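Local coordinates for hypothetical conserved protein, GK0453 (Geobacillus kaustophilus, PDB 2YXY) that is of unknown function, belongs to the DUF1811 family and pairs a helical hairpin with a small antiparallel beta-sheet, at residues E13-K16 against E17-Q20; L26-K29 against A30-E34. All coordinates share one frame; numbering follows the deposited sequence.

Contact 1: E13-K16 against E17-Q20; sequences EMTK and EELQ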
ATOM      1  N   GLU A  13       2.986  -8.352  12.873  1.00 22.25           N
ATOM      2  CA  GLU A  13       2.721  -8.929  14.196  1.00 26.99           C
ATOM      3  C   GLU A  13       1.659  -8.147  14.972  1.00 27.22           C
ATOM      4  O   GLU A  13       1.242  -8.555  16.052  1.00 25.79           O
ATOM      5  CB  GLU A  13       4.035  -8.978  15.022  1.00 24.42           C
ATOM      6  CG  GLU A  13       5.193  -9.660  14.282  1.00 29.56           C
ATOM      7  CD  GLU A  13       6.584  -9.485  14.939  1.00 36.16           C
ATOM      8  OE1 GLU A  13       6.875  -8.433  15.549  1.00 31.27           O
ATOM      9  OE2 GLU A  13       7.413 -10.404  14.804  1.00 34.84           O
ATOM     10  N   MET A  14       1.201  -7.032  14.421  1.00 23.44           N
ATOM     11  CA  MET A  14       0.223  -6.206  15.131  1.00 22.14           C
ATOM     12  C   MET A  14      -1.199  -6.643  14.991  1.00 22.14           C
ATOM     13  O   MET A  14      -1.562  -7.279  14.016  1.00 24.84           O
ATOM     14  CB  MET A  14       0.282  -4.745  14.650  1.00 25.83           C
ATOM     15  CG  MET A  14       1.646  -4.091  14.744  1.00 19.52           C
ATOM     16  SD  MET A  14       1.530  -2.368  14.230  1.00 25.61           S
ATOM     17  CE  MET A  14       3.142  -1.704  14.904  1.00 30.09           C
ATOM     18  N   THR A  15      -2.006  -6.271  15.981  1.00 22.33           N
ATOM     19  CA  THR A  15      -3.431  -6.552  15.958  1.00 22.63           C
ATOM     20  C   THR A  15      -4.009  -5.399  15.133  1.00 23.86           C
ATOM     21  O   THR A  15      -3.311  -4.425  14.813  1.00 22.49           O
ATOM     22  CB  THR A  15      -4.068  -6.435  17.349  1.00 21.96           C
ATOM     23  OG1 THR A  15      -3.893  -5.091  17.807  1.00 21.55           O
ATOM     24  CG2 THR A  15      -3.419  -7.395  18.363  1.00 23.54           C
ATOM     25  N   LYS A  16      -5.300  -5.466  14.859  1.00 20.00           N
ATOM     26  CA  LYS A  16      -5.940  -4.430  14.069  1.00 22.38           C
ATOM     27  C   LYS A  16      -5.884  -3.109  14.832  1.00 24.71           C
ATOM     28  O   LYS A  16      -5.590  -2.048  14.266  1.00 19.97           O
ATOM     29  CB  LYS A  16      -7.395  -4.827  13.761  1.00 19.17           C
ATOM     30  CG  LYS A  16      -7.989  -4.061  12.549  1.00 28.55           C
ATOM     31  CD  LYS A  16      -9.483  -4.187  12.481  1.00 32.13           C
ATOM     32  CE  LYS A  16     -10.004  -3.935  11.089  1.00 39.64           C
ATOM     33  NZ  LYS A  16      -9.563  -2.653  10.496  1.00 33.60           N
ATOM     34  N   GLU A  17      -6.156  -3.169  16.128  1.00 24.20           N
ATOM     35  CA  GLU A  17      -6.111  -1.962  16.948  1.00 31.61           C
ATOM     36  C   GLU A  17      -4.729  -1.292  16.898  1.00 28.63           C
ATOM     37  O   GLU A  17      -4.630  -0.069  16.830  1.00 30.65           O
ATOM     38  CB  GLU A  17      -6.470  -2.305  18.389  1.00 39.39           C
ATOM     39  CG  GLU A  17      -7.540  -1.412  18.976  1.00 52.61           C
ATOM     40  CD  GLU A  17      -7.028  -0.039  19.330  1.00 65.49           C
ATOM     41  OE1 GLU A  17      -6.655   0.729  18.414  1.00 73.19           O
ATOM     42  OE2 GLU A  17      -6.995   0.277  20.539  1.00 76.51           O
ATOM     43  N   GLU A  18      -3.667  -2.096  16.912  1.00 25.10           N
ATOM     44  CA  GLU A  18      -2.311  -1.569  16.867  1.00 24.57           C
ATOM     45  C   GLU A  18      -1.991  -0.992  15.493  1.00 24.36           C
ATOM     46  O   GLU A  18      -1.335   0.037  15.387  1.00 25.33           O
ATOM     47  CB  GLU A  18      -1.312  -2.667  17.261  1.00 21.69           C
ATOM     48  CG  GLU A  18      -1.386  -2.991  18.772  1.00 25.57           C
ATOM     49  CD  GLU A  18      -0.620  -4.252  19.140  1.00 28.44           C
ATOM     50  OE1 GLU A  18      -0.269  -4.379  20.327  1.00 31.66           O
ATOM     51  OE2 GLU A  18      -0.391  -5.129  18.263  1.00 20.13           O
ATOM     52  N   LEU A  19      -2.461  -1.652  14.442  1.00 19.96           N
ATOM     53  CA  LEU A  19      -2.232  -1.148  13.103  1.00 23.42           C
ATOM     54  C   LEU A  19      -2.926   0.201  12.956  1.00 24.39           C
ATOM     55  O   LEU A  19      -2.327   1.132  12.433  1.00 24.48           O
ATOM     56  CB  LEU A  19      -2.748  -2.135  12.052  1.00 17.56           C
ATOM     57  CG  LEU A  19      -1.821  -3.355  11.930  1.00 20.90           C
ATOM     58  CD1 LEU A  19      -2.554  -4.517  11.207  1.00 19.70           C
ATOM     59  CD2 LEU A  19      -0.534  -2.938  11.168  1.00 19.43           C
ATOM     60  N   GLN A  20      -4.164   0.313  13.454  1.00 24.27           N
ATOM     61  CA  GLN A  20      -4.920   1.577  13.345  1.00 28.46           C
ATOM     62  C   GLN A  20      -4.242   2.736  14.069  1.00 29.27           C
ATOM     63  O   GLN A  20      -4.238   3.874  13.570  1.00 28.64           O
ATOM     64  CB  GLN A  20      -6.343   1.421  13.892  1.00 27.49           C
ATOM     65  CG  GLN A  20      -7.259   0.586  13.011  1.00 36.51           C
ATOM     66  CD  GLN A  20      -7.801   1.361  11.819  1.00 55.98           C
ATOM     67  OE1 GLN A  20      -7.051   2.005  11.072  1.00 60.28           O
ATOM     68  NE2 GLN A  20      -9.115   1.296  11.627  1.00 52.69           N
TER
HETATM   69  O   HOH W   1       0.840  -7.693  18.530  1.00 25.54           O
HETATM   70  O   HOH W   2     -10.259  -0.722  12.788  1.00 50.41           O

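Contact 2: L26-K29 against A30-E34; sequences LTEK and ARKAE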
ATOM      1  N   LEU A  26       1.226   7.830  11.994  1.00 24.41           N
ATOM      2  CA  LEU A  26       1.897   8.089  10.721  1.00 23.50           C
ATOM      3  C   LEU A  26       1.155   9.198   9.960  1.00 25.60           C
ATOM      4  O   LEU A  26       1.779  10.074   9.334  1.00 19.09           O
ATOM      5  CB  LEU A  26       1.924   6.808   9.876  1.00 18.88           C
ATOM      6  CG  LEU A  26       2.754   5.598  10.351  1.00 23.62           C
ATOM      7  CD1 LEU A  26       2.407   4.327   9.530  1.00 13.21           C
ATOM      8  CD2 LEU A  26       4.233   5.935  10.220  1.00 23.76           C
ATOM      9  N   THR A  27      -0.175   9.165  10.037  1.00 15.82           N
ATOM     10  CA  THR A  27      -1.006  10.150   9.352  1.00 21.36           C
ATOM     11  C   THR A  27      -0.720  11.565   9.858  1.00 24.87           C
ATOM     12  O   THR A  27      -0.637  12.501   9.065  1.00 29.35           O
ATOM     13  CB  THR A  27      -2.494   9.798   9.516  1.00 21.62           C
ATOM     14  OG1 THR A  27      -2.740   8.554   8.853  1.00 23.62           O
ATOM     15  CG2 THR A  27      -3.429  10.901   8.912  1.00 19.16           C
ATOM     16  N   GLU A  28      -0.537  11.717  11.168  1.00 21.81           N
ATOM     17  CA  GLU A  28      -0.250  13.030  11.736  1.00 25.09           C
ATOM     18  C   GLU A  28       1.153  13.526  11.315  1.00 27.83           C
ATOM     19  O   GLU A  28       1.343  14.705  11.034  1.00 26.62           O
ATOM     20  CB  GLU A  28      -0.404  12.990  13.269  1.00 26.72           C
ATOM     21  CG  GLU A  28      -0.016  14.304  13.971  1.00 38.95           C
ATOM     22  CD  GLU A  28      -0.942  15.480  13.635  1.00 48.21           C
ATOM     23  OE1 GLU A  28      -0.546  16.633  13.922  1.00 60.51           O
ATOM     24  OE2 GLU A  28      -2.058  15.268  13.104  1.00 42.92           O
ATOM     25  N   LYS A  29       2.134  12.636  11.269  1.00 23.97           N
ATOM     26  CA  LYS A  29       3.457  13.034  10.815  1.00 23.70           C
ATOM     27  C   LYS A  29       3.400  13.358   9.308  1.00 22.24           C
ATOM     28  O   LYS A  29       4.030  14.305   8.842  1.00 25.12           O
ATOM     29  CB  LYS A  29       4.467  11.905  11.039  1.00 29.05           C
ATOM     30  CG  LYS A  29       4.835  11.654  12.494  1.00 25.87           C
ATOM     31  CD  LYS A  29       5.743  10.435  12.555  1.00 32.37           C
ATOM     32  CE  LYS A  29       6.302  10.223  13.962  1.00 41.81           C
ATOM     33  NZ  LYS A  29       7.252   9.060  13.929  1.00 50.82           N
ATOM     34  N   ALA A  30       2.672  12.553   8.541  1.00 16.59           N
ATOM     35  CA  ALA A  30       2.556  12.815   7.106  1.00 22.75           C
ATOM     36  C   ALA A  30       1.961  14.216   6.899  1.00 24.38           C
ATOM     37  O   ALA A  30       2.405  14.965   6.028  1.00 19.45           O
ATOM     38  CB  ALA A  30       1.649  11.742   6.418  1.00 16.51           C
ATOM     39  N   ARG A  31       0.966  14.556   7.720  1.00 21.08           N
ATOM     40  CA  ARG A  31       0.287  15.850   7.647  1.00 20.06           C
ATOM     41  C   ARG A  31       1.243  17.024   7.906  1.00 26.24           C
ATOM     42  O   ARG A  31       1.221  18.041   7.180  1.00 18.38           O
ATOM     43  CB  ARG A  31      -0.870  15.870   8.655  1.00 28.69           C
ATOM     44  CG  ARG A  31      -1.822  17.055   8.517  1.00 40.85           C
ATOM     45  CD  ARG A  31      -2.840  17.100   9.658  1.00 44.15           C
ATOM     46  NE  ARG A  31      -2.239  17.395  10.966  1.00 57.69           N
ATOM     47  CZ  ARG A  31      -1.626  18.536  11.279  1.00 58.92           C
ATOM     48  NH1 ARG A  31      -1.119  18.716  12.498  1.00 54.22           N
ATOM     49  NH2 ARG A  31      -1.513  19.498  10.370  1.00 58.95           N
ATOM     50  N   LYS A  32       2.074  16.901   8.940  1.00 19.17           N
ATOM     51  CA  LYS A  32       3.040  17.951   9.232  1.00 22.87           C
ATOM     52  C   LYS A  32       4.119  18.022   8.149  1.00 22.48           C
ATOM     53  O   LYS A  32       4.572  19.109   7.783  1.00 20.87           O
ATOM     54  CB  LYS A  32       3.710  17.711  10.589  1.00 32.11           C
ATOM     55  CG  LYS A  32       2.736  17.735  11.743  1.00 44.96           C
ATOM     56  CD  LYS A  32       3.410  17.399  13.056  1.00 54.94           C
ATOM     57  CE  LYS A  32       2.413  17.487  14.202  1.00 60.28           C
ATOM     58  NZ  LYS A  32       3.060  17.135  15.501  1.00 69.18           N
ATOM     59  N   ALA A  33       4.545  16.865   7.643  1.00 22.57           N
ATOM     60  CA  ALA A  33       5.565  16.857   6.603  1.00 23.42           C
ATOM     61  C   ALA A  33       5.034  17.612   5.380  1.00 23.63           C
ATOM     62  O   ALA A  33       5.763  18.370   4.725  1.00 22.53           O
ATOM     63  CB  ALA A  33       5.937  15.409   6.234  1.00 18.88           C
ATOM     64  N   GLU A  34       3.752  17.416   5.096  1.00 20.42           N
ATOM     65  CA  GLU A  34       3.113  18.070   3.963  1.00 24.17           C
ATOM     66  C   GLU A  34       3.014  19.582   4.149  1.00 25.98           C
ATOM     67  O   GLU A  34       3.229  20.325   3.202  1.00 20.55           O
ATOM     68  CB  GLU A  34       1.722  17.494   3.731  1.00 21.88           C
ATOM     69  CG  GLU A  34       0.944  18.135   2.594  1.00 29.95           C
ATOM     70  CD  GLU A  34      -0.396  17.425   2.390  1.00 32.62           C
ATOM     71  OE1 GLU A  34      -1.244  17.470   3.300  1.00 46.62           O
ATOM     72  OE2 GLU A  34      -0.594  16.810   1.342  1.00 35.66           O
TER

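Contact 1: E13-K16 against E17-Q20
Thr15 and Glu18 form a capping box at the start of helix 16-36, with Thr15 as the N-cap residue. Two reciprocal hydrogen bonds make it. Glu18 N donates to Thr15 OG1 over 3.1 Å. In return Thr15 N donates to Glu18 OE2 over 3.0 Å, nearly straight at 164°, meeting the anti side of the carboxylate somewhat out of its plane. The Glu18 chain runs extended beyond CG (chi2 168°), which carries the carboxylate back to the residue before the helix. A lysine in place of Glu18 would probably leave Thr15 N without its acceptor and Lys9, which forms a salt bridge with Glu18 OE1, without its countercharge.

The first helical backbone bonds follow, from Leu19 N to Thr15 O and from Gln20 N to Lys16 O.

Water adds two bridges. One water donates to Glu13 O and to Glu18 OE2, so OE2 accepts two bonds. A second accepts from Lys16 NZ and Gln20 NE2, whose side chains lie side by side.

The apolar part is small. Met14 CB packs on Leu19 CG at 3.7 Å, and Met14 SD lies equally near Leu19 CD2.

The contact lies at the surface, where the loop enters helix 16-36. Leu19 is buried and touches Tyr55 and Met56, in the loop just after helix 39-54; Lys16 and Gln20 also touch Met56.

Contact 2: L26-K29 against A30-E34
The backbone from Leu26 to Glu34 is regular alpha-helix, with bonds four residues apart from Ala30 N to Leu26 O, Arg31 N to Thr27 O, Lys32 N to Glu28 O and Ala33 N to Lys29 O.

The side-chain contact is carried by Glu28 and Arg31. They lie side by side and point the same way. Arg31 grips the carboxylate side-on with two nitrogens, one to each oxygen. Arg31 NH1 donates to Glu28 OE1 over 2.6 Å, meeting the syn side of that oxygen. Arg31 NE donates to Glu28 OE2 over 3.0 Å, and this bond is the straighter at 170°. OE2 lies in the guanidinium plane, but NE reaches it from above the carboxylate plane. The two flat groups are not coplanar: their planes stand 52° apart. Glu28 CG is anti to the backbone N (chi1 175°), and a bend at chi2 swings the carboxylate along the helix to Arg31. The Arg31 chain bends at chi3, which helps turn NE and NH1 to face it.

This is an i to i+3 salt bridge on a helix, in a segment predicted to form a coiled coil. Lys32, at i+4, extends it into a network. Its chain is extended and slants across Glu28, so that Lys32 CE comes within 3.1 Å of Glu28 OE1. Lys32 NZ is 4.0 Å from the same oxygen, a long ion pair. Two positive groups therefore share one carboxylate, which would probably favour its ionised form.

Another face of the helix packs within the hairpin. Leu26 and Ala30 are buried. Leu26 touches Lys48 and Ile49 of helix 39-54, Ala30 touches Glu46, and Lys29 reaches Tyr45.

How the contacts relate
From the N terminus, the chain meets contact 1 where residues 13-16 lead into helix 16-36. Contact 2 follows on the same helix. Each joins adjoining segments, so neither closes a long loop. The contacts run in series, without nesting or crossing. Their centres are 19 Å apart, and their nearest atoms stay about 6 Å apart without touching. Contact 1 caps the start of the helix and meets the loop after helix 39-54. Contact 2 lies nearer the helix end, beside helix 39-54 itself. The two thus sit at different heights along this antiparallel pair of helices. The four-stranded sheet comes later in the chain, and neither contact includes its strands.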